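Local coordinates for enterobactin synthetase component F-related protein (Vibrio cholerae serotype O1, PDB 4OXI) that probably activates glycine with ATP as an adenylation enzyme, forming glycyl-adenylate in a lipopolysaccharide modification pathway that gives antimicrobial peptide resistance, at residues L480-T485 with Q533-T538. Residues are numbered along the deposited sequence; the frame is centred on the assembly and turned at random.
Sequences LEEIET and QQLNPT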
ATOM      1  N   LEU A 480     -12.131   9.086  -9.358  1.00 29.35           N
ATOM      2  CA  LEU A 480     -12.981  10.273  -9.293  1.00 31.60           C
ATOM      3  C   LEU A 480     -14.442   9.889  -9.511  1.00 31.08           C
ATOM      4  O   LEU A 480     -15.334  10.519  -8.954  1.00 30.21           O
ATOM      5  CB  LEU A 480     -12.538  11.328 -10.308  1.00 28.63           C
ATOM      6  CG  LEU A 480     -11.250  12.060  -9.919  1.00 29.24           C
ATOM      7  CD1 LEU A 480     -10.911  13.144 -10.922  1.00 28.75           C
ATOM      8  CD2 LEU A 480     -11.336  12.629  -8.526  1.00 22.29           C
ATOM      9  N   GLU A 481     -14.676   8.831 -10.286  1.00 30.87           N
ATOM     10  CA  GLU A 481     -16.035   8.326 -10.505  1.00 36.19           C
ATOM     11  C   GLU A 481     -16.674   7.723  -9.257  1.00 33.60           C
ATOM     12  O   GLU A 481     -17.896   7.759  -9.122  1.00 31.34           O
ATOM     13  CB  GLU A 481     -16.093   7.321 -11.660  1.00 30.22           C
ATOM     14  CG  GLU A 481     -15.899   7.949 -13.026  1.00 40.20           C
ATOM     15  CD  GLU A 481     -14.467   7.841 -13.515  1.00 51.70           C
ATOM     16  OE1 GLU A 481     -14.229   8.102 -14.718  1.00 55.40           O
ATOM     17  OE2 GLU A 481     -13.575   7.494 -12.694  1.00 52.85           O
ATOM     18  N   GLU A 482     -15.877   7.156  -8.351  1.00 31.75           N
ATOM     19  CA  GLU A 482     -16.462   6.669  -7.101  1.00 34.61           C
ATOM     20  C   GLU A 482     -17.025   7.851  -6.303  1.00 30.91           C
ATOM     21  O   GLU A 482     -18.113   7.770  -5.743  1.00 30.57           O
ATOM     22  CB  GLU A 482     -15.472   5.867  -6.242  1.00 31.63           C
ATOM     23  CG  GLU A 482     -16.082   5.476  -4.879  1.00 36.76           C
ATOM     24  CD  GLU A 482     -15.101   4.833  -3.881  1.00 43.28           C
ATOM     25  OE1 GLU A 482     -13.866   4.873  -4.104  1.00 42.66           O
ATOM     26  OE2 GLU A 482     -15.578   4.294  -2.852  1.00 43.58           O
ATOM     27  N   ILE A 483     -16.282   8.950  -6.267  1.00 28.76           N
ATOM     28  CA  ILE A 483     -16.714  10.126  -5.529  1.00 31.35           C
ATOM     29  C   ILE A 483     -17.960  10.730  -6.190  1.00 29.49           C
ATOM     30  O   ILE A 483     -18.948  11.025  -5.524  1.00 31.88           O
ATOM     31  CB  ILE A 483     -15.592  11.176  -5.444  1.00 28.38           C
ATOM     32  CG1 ILE A 483     -14.348  10.559  -4.790  1.00 28.55           C
ATOM     33  CG2 ILE A 483     -16.070  12.397  -4.664  1.00 25.43           C
ATOM     34  CD1 ILE A 483     -13.145  11.499  -4.704  1.00 27.04           C
ATOM     35  N   GLU A 484     -17.906  10.891  -7.504  1.00 27.08           N
ATOM     36  CA  GLU A 484     -19.039  11.391  -8.264  1.00 33.54           C
ATOM     37  C   GLU A 484     -20.293  10.545  -8.034  1.00 33.16           C
ATOM     38  O   GLU A 484     -21.386  11.079  -7.828  1.00 33.12           O
ATOM     39  CB  GLU A 484     -18.692  11.455  -9.751  1.00 30.03           C
ATOM     40  CG  GLU A 484     -19.802  12.065 -10.591  1.00 35.81           C
ATOM     41  CD  GLU A 484     -19.471  12.091 -12.066  1.00 39.69           C
ATOM     42  OE1 GLU A 484     -20.407  11.901 -12.873  1.00 39.66           O
ATOM     43  OE2 GLU A 484     -18.285  12.310 -12.416  1.00 43.98           O
ATOM     44  N   THR A 485     -20.123   9.226  -8.039  1.00 32.12           N
ATOM     45  CA  THR A 485     -21.232   8.302  -7.826  1.00 31.21           C
ATOM     46  C   THR A 485     -21.891   8.518  -6.472  1.00 34.90           C
ATOM     47  O   THR A 485     -23.119   8.533  -6.363  1.00 37.82           O
ATOM     48  CB  THR A 485     -20.750   6.846  -7.951  1.00 37.98           C
ATOM     49  OG1 THR A 485     -20.427   6.579  -9.323  1.00 33.64           O
ATOM     50  CG2 THR A 485     -21.819   5.864  -7.475  1.00 36.95           C
ATOM     51  N   GLN A 533     -20.185   9.024   5.552  1.00 40.90           N
ATOM     52  CA  GLN A 533     -20.531   7.633   5.821  1.00 42.16           C
ATOM     53  C   GLN A 533     -20.227   6.713   4.637  1.00 39.43           C
ATOM     54  O   GLN A 533     -20.357   5.500   4.751  1.00 42.65           O
ATOM     55  CB  GLN A 533     -22.017   7.508   6.202  1.00 43.01           C
ATOM     56  CG  GLN A 533     -22.467   8.466   7.305  1.00 46.11           C
ATOM     57  CD  GLN A 533     -21.503   8.500   8.484  1.00 58.35           C
ATOM     58  OE1 GLN A 533     -20.999   7.456   8.922  1.00 60.73           O
ATOM     59  NE2 GLN A 533     -21.240   9.704   9.005  1.00 59.56           N
ATOM     60  N   GLN A 534     -19.827   7.275   3.501  1.00 37.54           N
ATOM     61  CA  GLN A 534     -19.679   6.460   2.291  1.00 41.52           C
ATOM     62  C   GLN A 534     -18.326   6.609   1.611  1.00 35.13           C
ATOM     63  O   GLN A 534     -18.019   5.880   0.672  1.00 39.20           O
ATOM     64  CB  GLN A 534     -20.821   6.761   1.308  1.00 42.89           C
ATOM     65  CG  GLN A 534     -22.184   6.353   1.862  1.00 46.09           C
ATOM     66  CD  GLN A 534     -23.347   6.972   1.105  1.00 57.53           C
ATOM     67  OE1 GLN A 534     -23.460   6.811  -0.109  1.00 59.02           O
ATOM     68  NE2 GLN A 534     -24.222   7.688   1.825  1.00 56.12           N
ATOM     69  N   LEU A 535     -17.537   7.568   2.086  1.00 30.63           N
ATOM     70  CA  LEU A 535     -16.206   7.818   1.557  1.00 35.19           C
ATOM     71  C   LEU A 535     -15.244   8.015   2.720  1.00 35.21           C
ATOM     72  O   LEU A 535     -15.620   8.537   3.774  1.00 33.11           O
ATOM     73  CB  LEU A 535     -16.180   9.095   0.700  1.00 36.44           C
ATOM     74  CG  LEU A 535     -16.883   9.135  -0.658  1.00 36.99           C
ATOM     75  CD1 LEU A 535     -16.802  10.531  -1.240  1.00 33.84           C
ATOM     76  CD2 LEU A 535     -16.258   8.125  -1.602  1.00 34.43           C
ATOM     77  N   ASN A 536     -13.999   7.612   2.519  1.00 30.97           N
ATOM     78  CA  ASN A 536     -12.921   8.018   3.408  1.00 30.66           C
ATOM     79  C   ASN A 536     -12.821   9.547   3.409  1.00 33.21           C
ATOM     80  O   ASN A 536     -12.912  10.165   2.349  1.00 32.64           O
ATOM     81  CB  ASN A 536     -11.618   7.395   2.910  1.00 34.94           C
ATOM     82  CG  ASN A 536     -10.456   7.628   3.855  1.00 38.50           C
ATOM     83  OD1 ASN A 536      -9.871   8.722   3.894  1.00 37.82           O
ATOM     84  ND2 ASN A 536     -10.105   6.596   4.619  1.00 34.00           N
ATOM     85  N   PRO A 537     -12.628  10.159   4.596  1.00 36.50           N
ATOM     86  CA  PRO A 537     -12.543  11.622   4.784  1.00 38.28           C
ATOM     87  C   PRO A 537     -11.630  12.320   3.773  1.00 36.17           C
ATOM     88  O   PRO A 537     -11.892  13.457   3.373  1.00 36.50           O
ATOM     89  CB  PRO A 537     -11.936  11.757   6.184  1.00 35.65           C
ATOM     90  CG  PRO A 537     -12.413  10.536   6.908  1.00 39.23           C
ATOM     91  CD  PRO A 537     -12.504   9.431   5.875  1.00 35.99           C
ATOM     92  N   THR A 538     -10.569  11.635   3.369  1.00 33.04           N
ATOM     93  CA  THR A 538      -9.611  12.195   2.428  1.00 35.62           C
ATOM     94  C   THR A 538     -10.304  12.537   1.115  1.00 33.00           C
ATOM     95  O   THR A 538      -9.986  13.545   0.481  1.00 32.84           O
ATOM     96  CB  THR A 538      -8.484  11.192   2.143  1.00 34.64           C
ATOM     97  OG1 THR A 538      -7.826  10.869   3.371  1.00 36.64           O
ATOM     98  CG2 THR A 538      -7.473  11.764   1.148  1.00 30.23           C
TER
HETATM   99  O   HOH W   1     -18.110   4.500  -2.067  1.00 42.68           O
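Leu-535 packs directly against Ile-483 and Glu-482, and Gln-534, just before it, is bridged to Glu-482 by a water molecule. This water donates one hydrogen bond to the backbone O of Gln-534 (3.1 Å) and another to OE2 of Glu-482, 2.7 Å away. The glutamate reaches this position because CG is anti to the backbone N (chi1 175°) and the chain stays extended beyond it. Its other oxygen, OE1, is hydrogen-bonded to OG of Ser-223, in the glycine-rich, P-loop-like motif of the family, so both carboxylate oxygens have partners. OE1 of the Gln-534 side chain is hydrogen-bonded to Arg-489, further along helix 480-491.

Leu-535 divides its two methyl groups between neighbouring residues. CD1 of Leu-535 lies 4.0 Å from CG2 of Ile-483, the two side chains crossing at about a right angle. CD2 of Leu-535 comes alongside the end of Glu-482, 4.1 Å from its OE2, as the two chains run past each other in opposite directions. Val-486 extends this apolar patch along the helix.

Beyond the leucine, OD1 of Asn-536 accepts from both N and OG1 of Thr-538, each at 3.0 Å, in an Asx turn. Leucine, water bridge and the Gln-534 to Arg-489 bond thus join this loop to helix 480-491, which directly follows strand 476-479 in the C-terminal subdomain typical of adenylation domains and is linked through the Glu-482 carboxylate to the glycine-rich motif.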